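Local coordinates for Low molecular weight heat shock protein (Xanthomonas axonopodis pv. citri, PDB 3GLA) that probably acts as a small heat-shock chaperone of the alpha-crystallin family, guarding other proteins against aggregation under stress, at residues I9-N14 against A71-A76; G37-R42 against L90-P95. All coordinates share one frame; numbering follows the deposited sequence.

Interaction 1: I9-N14 against A71-A76; sequences IKEEVN and ALPDSA
Ile-9 and Leu-72 mark the nearest approach of the two backbones, with 9.4 Å between their CA atoms, a separation that only side chains and a water bridge. Residues 9-11 end strand 7-11, the outermost of its sheet within the chain, whereas 71-76 leaves strand 64-71 and folds into a type I beta turn from Pro-73 to Ala-76, closed by Ala-76 N donating to Pro-73 O at 2.8 Å. No direct hydrogen bond joins the segments, and just 104 Å² is buried between them.

The apolar part is a single methyl contact, Ile-9 CG2 against Leu-72 CD2 at 4.3 Å. Glu-11 starts from the same side of its strand as Ile-9; its chain is fully extended (chi1 175°, chi2 176°), which carries the carboxylate out to the turn, where OE1 lies 4.4 Å from Pro-73 CG. The other oxygen works through water 1, which donates to Glu-11 OE2 at 2.9 Å and lies 2.6 Å from Ser-75 OG. Lys-96 forms a salt bridge with the same OE2, so this oxygen is gripped by a charge as well as by the water. On the opposite side of the strand, Lys-10 NZ pairs with Glu-12 OE1 at 3.1 Å, using that oxygen's anti lone pair, and also reaches Glu-52 of the second subunit.

Phe-16 of strand 15-21 packs on Glu-11, Pro-73 and Ser-75, while Met-34 of strand 31-35 meets Leu-72. Ile-9 and Lys-10 pair antiparallel with a strand of the second subunit, extending the sheet across the dimer interface.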
# COMPACT_ATOMS: atom_id res chain seq x y z
N ILE B 9 -0.28 13.03 6.64
CA ILE B 9 0.59 13.54 7.73
C ILE B 9 -0.32 14.26 8.68
O ILE B 9 -1.19 15.03 8.26
CB ILE B 9 1.54 14.56 7.18
CG1 ILE B 9 2.44 13.91 6.16
CG2 ILE B 9 2.39 15.22 8.39
CD1 ILE B 9 3.48 14.87 5.46
N LYS B 10 -0.11 13.96 9.95
CA LYS B 10 -0.95 14.41 11.03
C LYS B 10 -0.07 15.08 12.04
O LYS B 10 1.02 14.64 12.37
CB LYS B 10 -1.64 13.22 11.68
CG LYS B 10 -2.55 13.58 12.74
CD LYS B 10 -2.96 12.30 13.45
CE LYS B 10 -4.16 12.71 14.38
NZ LYS B 10 -4.43 11.49 15.16
N GLU B 11 -0.60 16.16 12.59
CA GLU B 11 0.12 16.79 13.69
C GLU B 11 -0.65 16.55 14.96
O GLU B 11 -1.88 16.87 15.11
CB GLU B 11 0.23 18.28 13.40
CG GLU B 11 0.90 18.94 14.67
CD GLU B 11 1.15 20.40 14.47
OE1 GLU B 11 1.09 20.95 13.34
OE2 GLU B 11 1.65 20.99 15.51
N GLU B 12 -0.08 15.76 15.83
CA GLU B 12 -0.67 15.46 17.16
C GLU B 12 -0.04 16.46 18.13
O GLU B 12 0.78 17.30 17.73
CB GLU B 12 -0.39 14.08 17.58
CG GLU B 12 -1.16 13.08 16.70
CD GLU B 12 -0.93 11.63 17.01
OE1 GLU B 12 -1.80 10.80 16.56
OE2 GLU B 12 0.11 11.32 17.69
N VAL B 13 -0.48 16.36 19.39
CA VAL B 13 -0.04 17.35 20.38
C VAL B 13 1.46 17.20 20.63
O VAL B 13 2.18 18.20 20.60
CB VAL B 13 -0.85 17.26 21.72
CG1 VAL B 13 -0.22 18.29 22.73
CG2 VAL B 13 -2.27 17.66 21.46
N ASN B 14 1.92 15.98 20.71
CA ASN B 14 3.36 15.75 20.96
C ASN B 14 4.20 15.28 19.76
O ASN B 14 5.41 15.10 19.88
CB ASN B 14 3.50 14.59 21.95
CG ASN B 14 2.92 14.92 23.28
OD1 ASN B 14 2.22 14.08 23.90
ND2 ASN B 14 3.12 16.18 23.71
N ALA B 71 8.69 18.81 4.11
CA ALA B 71 9.12 19.79 5.12
C ALA B 71 8.08 19.76 6.25
O ALA B 71 6.89 19.76 6.05
CB ALA B 71 9.05 21.20 4.42
N LEU B 72 8.52 19.73 7.53
CA LEU B 72 7.62 19.70 8.61
C LEU B 72 7.90 21.01 9.45
O LEU B 72 8.92 21.66 9.20
CB LEU B 72 8.03 18.55 9.51
CG LEU B 72 7.74 17.16 8.86
CD1 LEU B 72 8.28 16.15 9.87
CD2 LEU B 72 6.26 17.00 8.74
N PRO B 73 6.96 21.31 10.28
CA PRO B 73 7.14 22.56 11.11
C PRO B 73 8.38 22.43 11.92
O PRO B 73 8.84 21.32 12.28
CB PRO B 73 5.95 22.51 12.05
CG PRO B 73 4.85 21.87 11.22
CD PRO B 73 5.68 20.72 10.60
N ASP B 74 8.92 23.61 12.26
CA ASP B 74 10.12 23.68 13.05
C ASP B 74 10.01 22.98 14.33
O ASP B 74 11.06 22.58 14.91
CB ASP B 74 10.43 25.15 13.32
CG ASP B 74 11.19 25.76 12.17
OD1 ASP B 74 11.54 26.97 12.26
OD2 ASP B 74 11.50 25.04 11.19
N SER B 75 8.82 22.77 14.81
CA SER B 75 8.66 22.03 16.03
C SER B 75 9.06 20.54 15.93
O SER B 75 9.27 19.86 16.91
CB SER B 75 7.25 22.05 16.52
OG SER B 75 6.30 21.40 15.59
N ALA B 76 9.13 20.05 14.71
CA ALA B 76 9.32 18.60 14.63
C ALA B 76 10.78 18.33 14.98
O ALA B 76 11.67 19.00 14.52
CB ALA B 76 9.04 18.17 13.11
O HOH W 1 4.06 22.64 15.60

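Interaction 2: G37-R42 against L90-P95; sequences GILSIR and LEIRIP
Ile-92 and Ile-94 project from strand 90-95 toward Leu-39 and Ile-41 of strand 38-42. The strands run nearly antiparallel, at 160°, but their axes stay 10.5 Å apart and no hydrogen bond links them: this is face-to-face packing of two sheets, the hallmark of a beta sandwich.

Glu-91 belongs to the other face, where its OE1 accepts from Arg-93 NE at 2.9 Å with an N-H...O angle of 164°, in the guanidinium plane. Ile-92 divides its branches: CD1 meets Ile-41 CG2 at 3.5 Å as the two side chains cross obliquely, and CG2 touches Leu-39 CD2 at 4.2 Å. Arg-93 turns away from strand 38-42, leaving its salt bridge outside the apolar layer. Ile-94 then reaches Leu-39 tip to tip, CD1 to CD2 at 3.7 Å; its chi2 of 99°, well short of the extended form, bends CD1 out of line with the chain.

All four contacting residues are buried. Val-32 of strand 31-35 packs on Leu-39 and Ile-92, Leu-18 of strand 15-21 also meets Leu-39, and Ile-81, in the loop before strand 82-86, touches Leu-39, Ile-92 and Ile-94.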
# COMPACT_ATOMS: atom_id res chain seq x y z
N GLY B 37 14.73 19.97 8.71
CA GLY B 37 13.28 20.12 8.91
C GLY B 37 12.53 19.37 7.78
O GLY B 37 11.35 19.43 7.76
N ILE B 38 13.27 18.59 6.98
CA ILE B 38 12.57 17.96 5.81
C ILE B 38 12.69 16.45 6.06
O ILE B 38 13.79 15.83 6.04
CB ILE B 38 13.23 18.36 4.54
CG1 ILE B 38 13.01 19.88 4.35
CG2 ILE B 38 12.52 17.57 3.38
CD1 ILE B 38 13.92 20.35 3.25
N LEU B 39 11.49 15.81 6.19
CA LEU B 39 11.43 14.37 6.35
C LEU B 39 11.39 13.75 4.97
O LEU B 39 10.56 14.14 4.16
CB LEU B 39 10.12 14.08 7.12
CG LEU B 39 9.77 12.58 7.35
CD1 LEU B 39 10.89 11.86 8.18
CD2 LEU B 39 8.42 12.47 8.06
N SER B 40 12.24 12.75 4.74
CA SER B 40 12.41 12.12 3.41
C SER B 40 12.09 10.63 3.60
O SER B 40 12.44 9.98 4.59
CB SER B 40 13.93 12.23 3.07
OG SER B 40 14.27 11.35 2.05
N ILE B 41 11.36 10.09 2.64
CA ILE B 41 11.25 8.67 2.56
C ILE B 41 11.73 8.26 1.21
O ILE B 41 11.42 8.89 0.22
CB ILE B 41 9.79 8.13 2.78
CG1 ILE B 41 8.81 8.80 1.77
CG2 ILE B 41 9.39 8.41 4.20
CD1 ILE B 41 7.39 8.14 1.79
N ARG B 42 12.48 7.16 1.16
CA ARG B 42 12.99 6.80 -0.12
C ARG B 42 13.16 5.31 -0.13
O ARG B 42 13.27 4.68 0.93
CB ARG B 42 14.29 7.50 -0.47
CG ARG B 42 15.28 7.01 0.24
CD ARG B 42 16.52 7.94 -0.05
NE ARG B 42 16.76 8.22 -1.42
CZ ARG B 42 17.43 9.31 -1.82
NH1 ARG B 42 17.91 10.19 -0.90
NH2 ARG B 42 17.61 9.52 -3.12
N LEU B 90 3.81 2.45 6.27
CA LEU B 90 4.92 2.80 7.22
C LEU B 90 4.44 3.97 8.01
O LEU B 90 3.92 4.93 7.41
CB LEU B 90 6.12 3.21 6.38
CG LEU B 90 7.35 3.59 7.31
CD1 LEU B 90 7.85 2.35 7.95
CD2 LEU B 90 8.46 4.16 6.45
N GLU B 91 4.57 3.90 9.32
CA GLU B 91 4.10 5.02 10.13
C GLU B 91 5.31 5.60 10.74
O GLU B 91 6.12 4.86 11.40
CB GLU B 91 3.17 4.46 11.13
CG GLU B 91 2.75 5.61 12.16
CD GLU B 91 1.71 5.11 13.14
OE1 GLU B 91 1.71 5.67 14.26
OE2 GLU B 91 1.00 4.19 12.83
N ILE B 92 5.54 6.86 10.48
CA ILE B 92 6.75 7.51 10.97
C ILE B 92 6.28 8.47 12.02
O ILE B 92 5.36 9.28 11.76
CB ILE B 92 7.33 8.30 9.89
CG1 ILE B 92 7.81 7.29 8.78
CG2 ILE B 92 8.60 9.00 10.41
CD1 ILE B 92 8.32 8.00 7.55
N ARG B 93 6.93 8.43 13.21
CA ARG B 93 6.48 9.36 14.25
C ARG B 93 7.61 10.28 14.50
O ARG B 93 8.77 9.89 14.61
CB ARG B 93 6.12 8.63 15.54
CG ARG B 93 4.95 7.72 15.33
CD ARG B 93 4.35 7.26 16.65
NE ARG B 93 2.93 7.20 16.41
CZ ARG B 93 2.05 7.99 17.01
NH1 ARG B 93 0.76 7.88 16.69
NH2 ARG B 93 2.45 8.87 17.93
N ILE B 94 7.31 11.57 14.57
CA ILE B 94 8.34 12.56 14.67
C ILE B 94 7.93 13.41 15.88
O ILE B 94 6.96 14.10 15.88
CB ILE B 94 8.38 13.46 13.52
CG1 ILE B 94 8.61 12.66 12.18
CG2 ILE B 94 9.57 14.45 13.60
CD1 ILE B 94 7.18 12.48 11.50
N PRO B 95 8.72 13.32 16.95
CA PRO B 95 8.26 14.05 18.13
C PRO B 95 8.48 15.49 17.96
O PRO B 95 9.29 15.94 17.14
CB PRO B 95 9.23 13.52 19.23
CG PRO B 95 10.41 13.01 18.52
CD PRO B 95 9.95 12.52 17.13

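Interaction 2 joins the two sheets of the alpha-crystallin sandwich face to face; interaction 1, its centre 10 Å away, sets a strand of one sheet against the loop that leaves the other. Interaction 2 lies in the core, 7 Å from the chain centre, and is wholly aliphatic across the segments; interaction 1 lies at one end, 15 Å out, where a small apolar contact gives way to a carboxylate and a bridging water. Their buried areas, 165 against 104 Å², follow the same trend. The apolar layer is continuous: Leu-72 CD1 packs on Leu-39 CB at 3.9 Å and Ala-76 CB on Ile-94 CG2 at 3.8 Å. Segment 9-14 pairs with the second subunit, whereas no other chain touches 37-42 or 90-95.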